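Local coordinates for putative polyphosphate kinase 2 family protein (Arthrobacter aurescens, PDB 3RHF) that probably acts as a polyphosphate kinase, transferring phosphate between polyphosphate and nucleotides as other members of the PPK2 family do, at residues 61-65 and 132-136; 91-95 and 253-258. One frame throughout, in Å; residues are numbered along the deposited sequence.

Contact 1 (61-65 and 132-136)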
loop_
_atom_site.group_PDB
_atom_site.type_symbol
_atom_site.label_atom_id
_atom_site.label_comp_id
_atom_site.label_asym_id
_atom_site.label_seq_id
_atom_site.Cartn_x
_atom_site.Cartn_y
_atom_site.Cartn_z
ATOM N N GLN A 61 -7.185 8.197 -9.007
ATOM C CA GLN A 61 -6.811 6.817 -9.109
ATOM C C GLN A 61 -8.071 5.963 -9.033
ATOM O O GLN A 61 -8.198 4.978 -9.714
ATOM C CB GLN A 61 -5.788 6.456 -8.015
ATOM C CG GLN A 61 -5.457 4.996 -7.860
ATOM C CD GLN A 61 -6.416 4.253 -6.935
ATOM O OE1 GLN A 61 -6.589 4.620 -5.765
ATOM N NE2 GLN A 61 -7.059 3.192 -7.466
ATOM N N GLU A 62 -9.001 6.361 -8.195
ATOM C CA GLU A 62 -10.212 5.618 -8.026
ATOM C C GLU A 62 -10.992 5.625 -9.310
ATOM O O GLU A 62 -11.570 4.624 -9.644
ATOM C CB GLU A 62 -11.049 6.162 -6.897
ATOM C CG GLU A 62 -12.331 5.354 -6.705
ATOM C CD GLU A 62 -13.109 5.656 -5.387
ATOM O OE1 GLU A 62 -12.727 5.059 -4.331
ATOM O OE2 GLU A 62 -14.125 6.420 -5.427
ATOM N N LYS A 63 -10.961 6.721 -10.049
ATOM C CA LYS A 63 -11.554 6.756 -11.373
ATOM C C LYS A 63 -10.851 5.886 -12.377
ATOM O O LYS A 63 -11.494 5.139 -13.089
ATOM C CB LYS A 63 -11.602 8.153 -11.917
ATOM C CG LYS A 63 -12.614 9.053 -11.232
ATOM C CD LYS A 63 -12.652 10.408 -11.953
ATOM C CE LYS A 63 -13.512 11.446 -11.232
ATOM N NZ LYS A 63 -13.368 12.797 -11.841
ATOM N N LEU A 64 -9.529 5.970 -12.452
ATOM C CA LEU A 64 -8.759 5.014 -13.286
ATOM C C LEU A 64 -9.235 3.595 -13.058
ATOM O O LEU A 64 -9.556 2.871 -13.972
ATOM C CB LEU A 64 -7.239 5.090 -12.983
ATOM C CG LEU A 64 -6.290 4.309 -13.932
ATOM C CD1 LEU A 64 -6.304 4.915 -15.288
ATOM C CD2 LEU A 64 -4.869 4.338 -13.422
ATOM N N PHE A 65 -9.277 3.206 -11.798
ATOM C CA PHE A 65 -9.727 1.873 -11.400
ATOM C C PHE A 65 -11.154 1.544 -11.848
ATOM O O PHE A 65 -11.411 0.507 -12.383
ATOM C CB PHE A 65 -9.641 1.763 -9.895
ATOM C CG PHE A 65 -9.829 0.379 -9.386
ATOM C CD1 PHE A 65 -8.790 -0.501 -9.358
ATOM C CD2 PHE A 65 -11.053 -0.048 -8.994
ATOM C CE1 PHE A 65 -8.976 -1.808 -8.906
ATOM C CE2 PHE A 65 -11.239 -1.347 -8.542
ATOM C CZ PHE A 65 -10.200 -2.219 -8.486
ATOM N N ALA A 132 -4.721 -3.189 -16.669
ATOM C CA ALA A 132 -5.805 -2.212 -16.922
ATOM C C ALA A 132 -6.405 -1.634 -15.640
ATOM O O ALA A 132 -6.737 -2.344 -14.722
ATOM C CB ALA A 132 -6.918 -2.827 -17.751
ATOM N N GLY A 133 -6.519 -0.325 -15.586
ATOM C CA GLY A 133 -7.082 0.315 -14.431
ATOM C C GLY A 133 -6.167 0.408 -13.230
ATOM O O GLY A 133 -6.598 0.896 -12.178
HETATM N N MSE A 134 -4.923 -0.043 -13.352
HETATM C CA MSE A 134 -4.044 -0.041 -12.208
HETATM C C MSE A 134 -3.007 1.065 -12.291
HETATM O O MSE A 134 -2.693 1.550 -13.387
HETATM C CB MSE A 134 -3.352 -1.370 -12.062
HETATM C CG MSE A 134 -4.278 -2.601 -11.969
HETATM SE SE MSE A 134 -5.249 -2.684 -10.272
HETATM C CE MSE A 134 -3.836 -3.171 -9.014
ATOM N N VAL A 135 -2.528 1.506 -11.114
ATOM C CA VAL A 135 -1.339 2.365 -11.032
ATOM C C VAL A 135 -0.205 1.497 -10.612
ATOM O O VAL A 135 -0.207 0.918 -9.541
ATOM C CB VAL A 135 -1.485 3.505 -10.002
ATOM C CG1 VAL A 135 -0.157 4.225 -9.837
ATOM C CG2 VAL A 135 -2.629 4.502 -10.447
ATOM N N GLY A 136 0.763 1.366 -11.465
ATOM C CA GLY A 136 1.939 0.565 -11.123
ATOM C C GLY A 136 3.048 1.462 -10.630
ATOM O O GLY A 136 3.283 2.565 -11.202
HETATM O O HOH W 1 -6.048 1.935 -9.751
#
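This contact belongs to the alpha/beta/alpha sandwich of the PPK2 fold, where a helix packs on the entrance to an inner strand. Residues 61-65 lie near the end of helix 43-69. Residues 132-136 are the loop leading into strand 135-139 and its first two residues. Leu64 points toward the loop and the strand. Its CD2 lies 3.5 Å from Met134 O and 3.7 Å from Val135 CG2. Gln61 CG meets Val135 CG2 at 3.9 Å. The backbones come closest at Phe65 and Gly133, whose CA atoms are 4.3 Å apart. Two CA-H...O contacts join the segments here: Gly133 CA to Leu64 O at 3.6 Å, and Phe65 CA to Gly133 O at 3.4 Å. Gly133 has a phi of 77°, which suits glycine. An ideal CB on it would come 3.5 Å from Leu64 O and 3.6 Å from Phe65 O, close but without a clash. Met134, a selenomethionine, makes a Met-aromatic contact with the edge of the Phe65 ring, Met134 SE to Phe65 CE1 4.1 Å. A water bridges Gln61 NE2 (2.8 Å) and Gly133 O (2.7 Å). The other end of the amide, Gln61 OE1, accepts a hydrogen bond from Asp100 N. No direct hydrogen bond joins the two segments, so apolar packing, close backbone contact and one water hold the helix to the strand entrance.

Contact 2 (91-95 and 253-258)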
loop_
_atom_site.group_PDB
_atom_site.type_symbol
_atom_site.label_atom_id
_atom_site.label_comp_id
_atom_site.label_asym_id
_atom_site.label_seq_id
_atom_site.Cartn_x
_atom_site.Cartn_y
_atom_site.Cartn_z
ATOM N N ILE A 91 9.002 8.496 -1.013
ATOM C CA ILE A 91 8.062 8.969 -2.002
ATOM C C ILE A 91 7.076 7.851 -2.387
ATOM O O ILE A 91 5.854 8.120 -2.463
ATOM C CB ILE A 91 8.777 9.564 -3.264
ATOM C CG1 ILE A 91 9.628 10.764 -2.829
ATOM C CG2 ILE A 91 7.787 9.987 -4.323
ATOM C CD1 ILE A 91 9.457 11.996 -3.653
ATOM N N VAL A 92 7.585 6.620 -2.578
ATOM C CA VAL A 92 6.771 5.517 -2.942
ATOM C C VAL A 92 5.728 5.344 -1.901
ATOM O O VAL A 92 4.518 5.297 -2.211
ATOM C CB VAL A 92 7.585 4.187 -3.041
ATOM C CG1 VAL A 92 6.616 2.982 -2.955
ATOM C CG2 VAL A 92 8.435 4.150 -4.306
ATOM N N SER A 93 6.166 5.320 -0.647
ATOM C CA SER A 93 5.248 5.183 0.465
ATOM C C SER A 93 4.235 6.270 0.503
ATOM O O SER A 93 3.081 6.048 0.906
ATOM C CB SER A 93 6.014 5.249 1.775
ATOM O OG SER A 93 5.191 5.058 2.905
ATOM N N HIS A 94 4.627 7.479 0.167
ATOM C CA HIS A 94 3.635 8.522 0.279
ATOM C C HIS A 94 2.550 8.387 -0.836
ATOM O O HIS A 94 1.332 8.457 -0.572
ATOM C CB HIS A 94 4.246 9.924 0.292
ATOM C CG HIS A 94 3.245 10.950 0.656
ATOM N ND1 HIS A 94 2.383 11.490 -0.276
ATOM C CD2 HIS A 94 2.845 11.421 1.865
ATOM C CE1 HIS A 94 1.521 12.291 0.343
ATOM N NE2 HIS A 94 1.775 12.263 1.640
ATOM N N VAL A 95 3.011 8.187 -2.070
ATOM C CA VAL A 95 2.154 8.099 -3.236
ATOM C C VAL A 95 1.218 6.904 -3.099
ATOM O O VAL A 95 0.030 6.999 -3.275
ATOM C CB VAL A 95 2.997 7.919 -4.511
ATOM C CG1 VAL A 95 2.080 7.659 -5.684
ATOM C CG2 VAL A 95 3.903 9.162 -4.773
ATOM N N ALA A 253 10.443 17.385 -3.688
ATOM C CA ALA A 253 10.373 16.146 -4.466
ATOM C C ALA A 253 9.016 15.473 -4.267
ATOM O O ALA A 253 8.433 15.002 -5.223
ATOM C CB ALA A 253 11.497 15.204 -4.096
ATOM N N ARG A 254 8.495 15.445 -3.051
ATOM C CA ARG A 254 7.214 14.837 -2.860
ATOM C C ARG A 254 6.129 15.498 -3.702
ATOM O O ARG A 254 5.322 14.775 -4.302
ATOM C CB ARG A 254 6.785 14.895 -1.417
ATOM C CG ARG A 254 7.572 14.015 -0.510
ATOM C CD ARG A 254 7.208 14.261 0.929
ATOM N NE ARG A 254 8.226 13.660 1.796
ATOM C CZ ARG A 254 8.847 14.260 2.828
ATOM N NH1 ARG A 254 8.571 15.501 3.220
ATOM N NH2 ARG A 254 9.731 13.567 3.519
ATOM N N ILE A 255 6.046 16.830 -3.707
ATOM C CA ILE A 255 5.006 17.491 -4.466
ATOM C C ILE A 255 5.276 17.501 -5.962
ATOM O O ILE A 255 4.368 17.674 -6.755
ATOM C CB ILE A 255 4.729 18.912 -4.004
ATOM C CG1 ILE A 255 6.014 19.780 -4.042
ATOM C CG2 ILE A 255 4.084 18.888 -2.651
ATOM C CD1 ILE A 255 5.755 21.273 -3.755
ATOM N N ALA A 256 6.524 17.302 -6.357
ATOM C CA ALA A 256 6.847 17.324 -7.794
ATOM C C ALA A 256 6.453 15.961 -8.372
ATOM O O ALA A 256 5.832 15.874 -9.436
ATOM C CB ALA A 256 8.336 17.669 -8.041
ATOM N N VAL A 257 6.772 14.907 -7.630
ATOM C CA VAL A 257 6.371 13.586 -8.039
ATOM C C VAL A 257 4.870 13.534 -8.062
ATOM O O VAL A 257 4.266 13.159 -9.083
ATOM C CB VAL A 257 6.991 12.460 -7.207
ATOM C CG1 VAL A 257 6.381 11.146 -7.627
ATOM C CG2 VAL A 257 8.500 12.356 -7.469
ATOM N N GLN A 258 4.231 13.975 -6.988
ATOM C CA GLN A 258 2.766 13.909 -7.004
ATOM C C GLN A 258 2.111 14.701 -8.115
ATOM O O GLN A 258 1.152 14.214 -8.728
ATOM C CB GLN A 258 2.106 14.168 -5.623
ATOM C CG GLN A 258 1.862 12.813 -4.982
ATOM C CD GLN A 258 1.242 12.820 -3.616
ATOM O OE1 GLN A 258 1.763 12.174 -2.699
ATOM N NE2 GLN A 258 0.083 13.484 -3.472
#
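Two helices on one side of the parallel sheet pack here in a P-loop NTPase-type fold. Helix 88-98 directly follows the loop after strand 75-82, the place of the P-loop helix in this clan. Helix 250-266 follows the edge strand 242-246. The axes of segments 91-95 and 253-258 cross at -54° and approach to 10.3 Å. Ile91 is the main bump. Its CA-to-CB bond points toward the other helix, and its side chain enters a shallow hollow formed by Ala253, Arg254 and Val257. Its CD1 end reaches the backbone, 3.5 Å from Ala253 O and 3.6 Å from Arg254 N, and touches Ala253 CB at 3.8 Å. The small alanine leaves room for this. Val257 is the answering bump. Its CG1 fits against a pair of residues one turn apart, 3.8 Å from Ile91 CG2 and 4.3 Å from Val95 CG2. Val257 also rests on Val184 and Leu186 of strand 179-187, and thus links the helix pair to the sheet. Val92, facing away from helix 250-266, packs on Val137 of strand 135-139. Gln258 covers the Val95 end of the interface, its CG 4.2 Å from Val95 CG2. The aliphatic part of Arg254 flanks Ile91, with CG 4.2 Å from Ile91 CD1, and its NH1 hydrogen-bonds a bound citrate. Asp54 of helix 43-69 takes a hydrogen bond from Gln258 NE2. The other amide atom, Gln258 OE1, lies near the plane of the His94 ring and accepts a hydrogen bond from His94 ND1 at 2.6 Å.

In the fold
Contacts 1 and 2 lie about 17 Å apart between centres, and their nearest atoms are about 6 Å apart without touching. Helix 43-69 connects them. Its end packs in contact 1, and an earlier part, with Gln53 and Asp54, lies against contact 2. The loop after helix 88-98 is bonded to contact 1 through Asp100. Strand 135-139 begins in contact 1; farther along, its Val137 packs against Val92 on helix 88-98. Contact 2 is nearer the chain centre, at about 8 Å against 15 Å for contact 1, centre to centre. The citrate bound at contact 2, about 3 Å from the Arg254 side chain at the nearest atoms, is probably from crystallisation but may mark a pocket.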